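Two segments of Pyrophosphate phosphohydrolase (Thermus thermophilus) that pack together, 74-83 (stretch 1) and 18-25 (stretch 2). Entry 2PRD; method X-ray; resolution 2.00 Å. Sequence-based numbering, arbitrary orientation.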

ATOM      1  N   LEU A  74       4.028  -3.442  19.579  1.00  9.48           N
ATOM      2  CA  LEU A  74       2.960  -2.522  19.162  1.00  5.83           C
ATOM      3  C   LEU A  74       3.699  -1.392  18.474  1.00 10.47           C
ATOM      4  O   LEU A  74       4.626  -0.818  19.105  1.00 11.56           O
ATOM      5  CB  LEU A  74       2.212  -2.088  20.420  1.00  5.38           C
ATOM      6  CG  LEU A  74       1.620  -3.227  21.245  1.00 10.05           C
ATOM      7  CD1 LEU A  74       0.623  -2.639  22.260  1.00 12.01           C
ATOM      8  CD2 LEU A  74       0.916  -4.217  20.342  1.00 14.53           C
ATOM      9  N   SER A  75       3.411  -1.078  17.220  1.00  5.82           N
ATOM     10  CA  SER A  75       4.140  -0.014  16.530  1.00  8.56           C
ATOM     11  C   SER A  75       3.135   0.909  15.834  1.00 11.99           C
ATOM     12  O   SER A  75       2.035   0.405  15.660  1.00 12.69           O
ATOM     13  CB  SER A  75       5.011  -0.602  15.400  1.00  6.66           C
ATOM     14  OG  SER A  75       4.235  -1.610  14.741  1.00 11.91           O
ATOM     15  N   THR A  76       3.580   2.107  15.521  1.00  8.81           N
ATOM     16  CA  THR A  76       2.763   3.051  14.755  1.00 10.46           C
ATOM     17  C   THR A  76       2.771   2.633  13.287  1.00  7.09           C
ATOM     18  O   THR A  76       1.695   2.632  12.662  1.00 14.99           O
ATOM     19  CB  THR A  76       3.260   4.516  14.822  1.00  7.08           C
ATOM     20  OG1 THR A  76       3.123   4.879  16.219  1.00 12.87           O
ATOM     21  CG2 THR A  76       2.326   5.452  14.072  1.00  4.73           C
ATOM     22  N   TYR A  77       3.906   2.252  12.786  1.00  8.21           N
ATOM     23  CA  TYR A  77       4.083   1.810  11.385  1.00  8.79           C
ATOM     24  C   TYR A  77       4.805   0.461  11.404  1.00 12.09           C
ATOM     25  O   TYR A  77       5.751   0.308  12.202  1.00 14.16           O
ATOM     26  CB  TYR A  77       4.936   2.820  10.607  1.00  4.93           C
ATOM     27  CG  TYR A  77       4.587   4.275  10.706  1.00 10.91           C
ATOM     28  CD1 TYR A  77       3.335   4.727  10.270  1.00 10.88           C
ATOM     29  CD2 TYR A  77       5.506   5.233  11.144  1.00  8.40           C
ATOM     30  CE1 TYR A  77       2.981   6.067  10.318  1.00  6.08           C
ATOM     31  CE2 TYR A  77       5.131   6.555  11.217  1.00  9.50           C
ATOM     32  CZ  TYR A  77       3.899   6.966  10.785  1.00  9.14           C
ATOM     33  OH  TYR A  77       3.558   8.306  10.823  1.00  9.26           O
ATOM     34  N   PRO A  78       4.335  -0.471  10.578  1.00 11.07           N
ATOM     35  CA  PRO A  78       4.939  -1.824  10.550  1.00  5.82           C
ATOM     36  C   PRO A  78       6.415  -1.704  10.240  1.00  8.46           C
ATOM     37  O   PRO A  78       6.830  -0.801   9.480  1.00 11.36           O
ATOM     38  CB  PRO A  78       4.162  -2.547   9.454  1.00  4.67           C
ATOM     39  CG  PRO A  78       2.855  -1.775   9.358  1.00  7.23           C
ATOM     40  CD  PRO A  78       3.245  -0.301   9.609  1.00  4.85           C
ATOM     41  N   LEU A  79       7.194  -2.596  10.818  1.00  4.36           N
ATOM     42  CA  LEU A  79       8.657  -2.604  10.610  1.00  5.51           C
ATOM     43  C   LEU A  79       9.007  -3.543   9.508  1.00 10.37           C
ATOM     44  O   LEU A  79       8.082  -3.958   8.752  1.00 17.86           O
ATOM     45  CB  LEU A  79       9.277  -2.903  11.994  1.00  2.09           C
ATOM     46  CG  LEU A  79       8.808  -1.916  13.088  1.00  4.28           C
ATOM     47  CD1 LEU A  79       9.007  -2.473  14.480  1.00 10.78           C
ATOM     48  CD2 LEU A  79       9.620  -0.608  12.947  1.00  5.32           C
ATOM     49  N   LEU A  80      10.273  -3.841   9.311  1.00  6.12           N
ATOM     50  CA  LEU A  80      10.665  -4.767   8.204  1.00  8.65           C
ATOM     51  C   LEU A  80      11.469  -5.909   8.769  1.00  6.80           C
ATOM     52  O   LEU A  80      12.076  -5.728   9.840  1.00  9.65           O
ATOM     53  CB  LEU A  80      11.598  -3.949   7.294  1.00  7.56           C
ATOM     54  CG  LEU A  80      10.975  -3.048   6.236  1.00 10.39           C
ATOM     55  CD1 LEU A  80      11.991  -2.110   5.626  1.00  7.07           C
ATOM     56  CD2 LEU A  80      10.367  -3.911   5.137  1.00 13.40           C
ATOM     57  N   PRO A  81      11.463  -7.061   8.101  1.00 10.82           N
ATOM     58  CA  PRO A  81      12.230  -8.197   8.583  1.00  7.24           C
ATOM     59  C   PRO A  81      13.698  -7.875   8.665  1.00  5.64           C
ATOM     60  O   PRO A  81      14.256  -7.279   7.695  1.00  6.45           O
ATOM     61  CB  PRO A  81      11.960  -9.324   7.577  1.00  6.56           C
ATOM     62  CG  PRO A  81      10.720  -8.881   6.861  1.00  9.98           C
ATOM     63  CD  PRO A  81      10.736  -7.341   6.855  1.00  3.28           C
ATOM     64  N   GLY A  82      14.329  -8.288   9.733  1.00  6.39           N
ATOM     65  CA  GLY A  82      15.770  -8.092   9.894  1.00  5.62           C
ATOM     66  C   GLY A  82      16.251  -6.807  10.469  1.00  7.02           C
ATOM     67  O   GLY A  82      17.499  -6.657  10.570  1.00 12.39           O
ATOM     68  N   VAL A  83      15.378  -5.887  10.834  1.00  7.49           N
ATOM     69  CA  VAL A  83      15.824  -4.640  11.459  1.00  9.74           C
ATOM     70  C   VAL A  83      15.801  -4.847  12.971  1.00 10.73           C
ATOM     71  O   VAL A  83      15.065  -5.711  13.465  1.00 12.64           O
ATOM     72  CB  VAL A  83      14.988  -3.413  11.059  1.00 16.66           C
ATOM     73  CG1 VAL A  83      14.727  -3.366   9.555  1.00 12.94           C
ATOM     74  CG2 VAL A  83      13.686  -3.375  11.787  1.00 13.82           C
TER
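Stretch 2, residues 18-25: MVIEVPRG

Stretch 2 enters as the end of a β-strand, residues 18-22, and leaves as a loop, extended at Pro-23 and Arg-24 and turning at Gly-25. It runs antiparallel to stretch 1: Arg-24 lies across from Pro-78, Pro-23 from Leu-79 and Glu-21 from Pro-81, with CA-CA separations of 5.0, 5.1 and 4.5 Å.

Met-18 barely touches the partner. Val-19, in an extended conformation, brings its CA to 3.6 Å from Val-83 O, and its CG1 lies 4.4 Å from Gly-82 CA.

Ile-20 is anchored through both its backbone polar atoms. Its N donates to Val-83 O (3.0 Å, nearly linear), and its O accepts from Gly-82 N at 2.7 Å. The type II turn from Leu-80 to Val-83 presents these two groups to the strand; Gly-82, with phi/psi of 86/1, occupies a position where a CB would jam against the preceding carbonyl oxygen. The side chain of Ile-20 points toward stretch 1 and packs on apolar side chains, its CG1 3.9 Å from Leu-79 CD1 and 4.2 Å from Val-83 CG2.

Glu-21 points away, and its psi of -48° departs from the extended conformation, so that Val-22 points away as well instead of alternating. The OE2 of Glu-21 is hydrogen-bonded elsewhere in the structure. Its O lies 3.4 Å from Pro-81 CB and is buried without a hydrogen-bonding partner. Val-22 makes no contact.

Pro-23, which has no amide hydrogen to satisfy, offers a compact apolar ring instead: its CG packs 3.7 Å from Pro-81 CD, while its CB approaches Leu-79 O to 3.1 Å.

Arg-24 reaches furthest along stretch 1. Its long side chain carries NH2 to Ser-75 O (2.9 Å) and, more weakly, Thr-76 O (3.1 Å), both near the guanidinium plane, while Pro-78 CG covers one face. Gly-25 makes no contact; its phi/psi of 89/0 suits glycine.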

ATOM      1  N   MET A  18      15.382  -6.127  19.813  1.00 15.87           N
ATOM      2  CA  MET A  18      14.532  -7.147  19.213  1.00  6.23           C
ATOM      3  C   MET A  18      14.833  -7.191  17.702  1.00  7.16           C
ATOM      4  O   MET A  18      15.012  -6.118  17.115  1.00 10.71           O
ATOM      5  CB  MET A  18      13.025  -6.961  19.441  1.00 10.41           C
ATOM      6  CG  MET A  18      12.505  -7.682  20.671  1.00 14.05           C
ATOM      7  SD  MET A  18      10.725  -7.773  20.792  1.00 22.62           S
ATOM      8  CE  MET A  18      10.361  -8.294  19.106  1.00 21.61           C
ATOM      9  N   VAL A  19      14.952  -8.382  17.162  1.00  5.09           N
ATOM     10  CA  VAL A  19      15.137  -8.567  15.705  1.00  7.58           C
ATOM     11  C   VAL A  19      13.717  -8.875  15.191  1.00  8.37           C
ATOM     12  O   VAL A  19      13.067  -9.820  15.638  1.00 11.35           O
ATOM     13  CB  VAL A  19      16.088  -9.709  15.387  1.00  1.16           C
ATOM     14  CG1 VAL A  19      16.315  -9.791  13.871  1.00  4.78           C
ATOM     15  CG2 VAL A  19      17.442  -9.362  16.011  1.00  6.13           C
ATOM     16  N   ILE A  20      13.246  -8.016  14.288  1.00  9.20           N
ATOM     17  CA  ILE A  20      11.908  -8.153  13.734  1.00  3.02           C
ATOM     18  C   ILE A  20      11.989  -9.216  12.641  1.00  7.23           C
ATOM     19  O   ILE A  20      12.928  -9.216  11.863  1.00 12.07           O
ATOM     20  CB  ILE A  20      11.357  -6.871  13.085  1.00  8.41           C
ATOM     21  CG1 ILE A  20      11.140  -5.776  14.130  1.00  9.42           C
ATOM     22  CG2 ILE A  20      10.039  -7.197  12.391  1.00  6.63           C
ATOM     23  CD1 ILE A  20      10.702  -6.336  15.484  1.00  7.31           C
ATOM     24  N   GLU A  21      11.023 -10.139  12.711  1.00 10.70           N
ATOM     25  CA  GLU A  21      10.926 -11.206  11.726  1.00  6.96           C
ATOM     26  C   GLU A  21       9.697 -10.962  10.848  1.00 10.15           C
ATOM     27  O   GLU A  21       9.833 -11.042   9.620  1.00  7.25           O
ATOM     28  CB  GLU A  21      10.850 -12.587  12.324  1.00  4.55           C
ATOM     29  CG  GLU A  21      12.287 -12.951  12.820  1.00  5.90           C
ATOM     30  CD  GLU A  21      12.175 -14.202  13.670  1.00 11.24           C
ATOM     31  OE1 GLU A  21      11.172 -14.315  14.402  1.00 17.54           O
ATOM     32  OE2 GLU A  21      13.092 -15.026  13.524  1.00 16.46           O
ATOM     33  N   VAL A  22       8.584 -10.680  11.536  1.00  5.87           N
ATOM     34  CA  VAL A  22       7.339 -10.443  10.747  1.00  3.39           C
ATOM     35  C   VAL A  22       6.743  -9.106  10.985  1.00  1.16           C
ATOM     36  O   VAL A  22       6.390  -8.816  12.132  1.00  7.43           O
ATOM     37  CB  VAL A  22       6.299 -11.523  11.214  1.00  3.56           C
ATOM     38  CG1 VAL A  22       5.057 -11.573  10.296  1.00  5.21           C
ATOM     39  CG2 VAL A  22       6.836 -12.937  11.284  1.00  4.81           C
ATOM     40  N   PRO A  23       6.639  -8.246   9.947  1.00  7.07           N
ATOM     41  CA  PRO A  23       5.966  -6.966  10.112  1.00  7.97           C
ATOM     42  C   PRO A  23       4.476  -7.119  10.477  1.00  8.56           C
ATOM     43  O   PRO A  23       3.713  -8.061  10.153  1.00  7.53           O
ATOM     44  CB  PRO A  23       6.060  -6.359   8.707  1.00  7.95           C
ATOM     45  CG  PRO A  23       7.220  -7.031   8.069  1.00  4.91           C
ATOM     46  CD  PRO A  23       7.114  -8.477   8.570  1.00  1.16           C
ATOM     47  N   ARG A  24       3.995  -6.103  11.227  1.00  4.10           N
ATOM     48  CA  ARG A  24       2.582  -6.075  11.579  1.00  1.16           C
ATOM     49  C   ARG A  24       1.787  -5.978  10.284  1.00 10.13           C
ATOM     50  O   ARG A  24       2.204  -5.237   9.376  1.00 11.80           O
ATOM     51  CB  ARG A  24       2.300  -4.830  12.444  1.00  5.75           C
ATOM     52  CG  ARG A  24       0.780  -4.575  12.459  1.00  7.98           C
ATOM     53  CD  ARG A  24       0.358  -3.824  13.690  1.00 23.30           C
ATOM     54  NE  ARG A  24       0.919  -2.504  13.714  1.00 36.23           N
ATOM     55  CZ  ARG A  24       0.579  -1.516  12.884  1.00 37.27           C
ATOM     56  NH1 ARG A  24      -0.339  -1.668  11.954  1.00 42.41           N
ATOM     57  NH2 ARG A  24       1.195  -0.362  13.042  1.00 26.72           N
ATOM     58  N   GLY A  25       0.673  -6.710  10.160  1.00  6.53           N
ATOM     59  CA  GLY A  25      -0.086  -6.571   8.906  1.00  3.80           C
ATOM     60  C   GLY A  25       0.370  -7.531   7.850  1.00  8.12           C
ATOM     61  O   GLY A  25      -0.238  -7.540   6.768  1.00 10.63           O
TER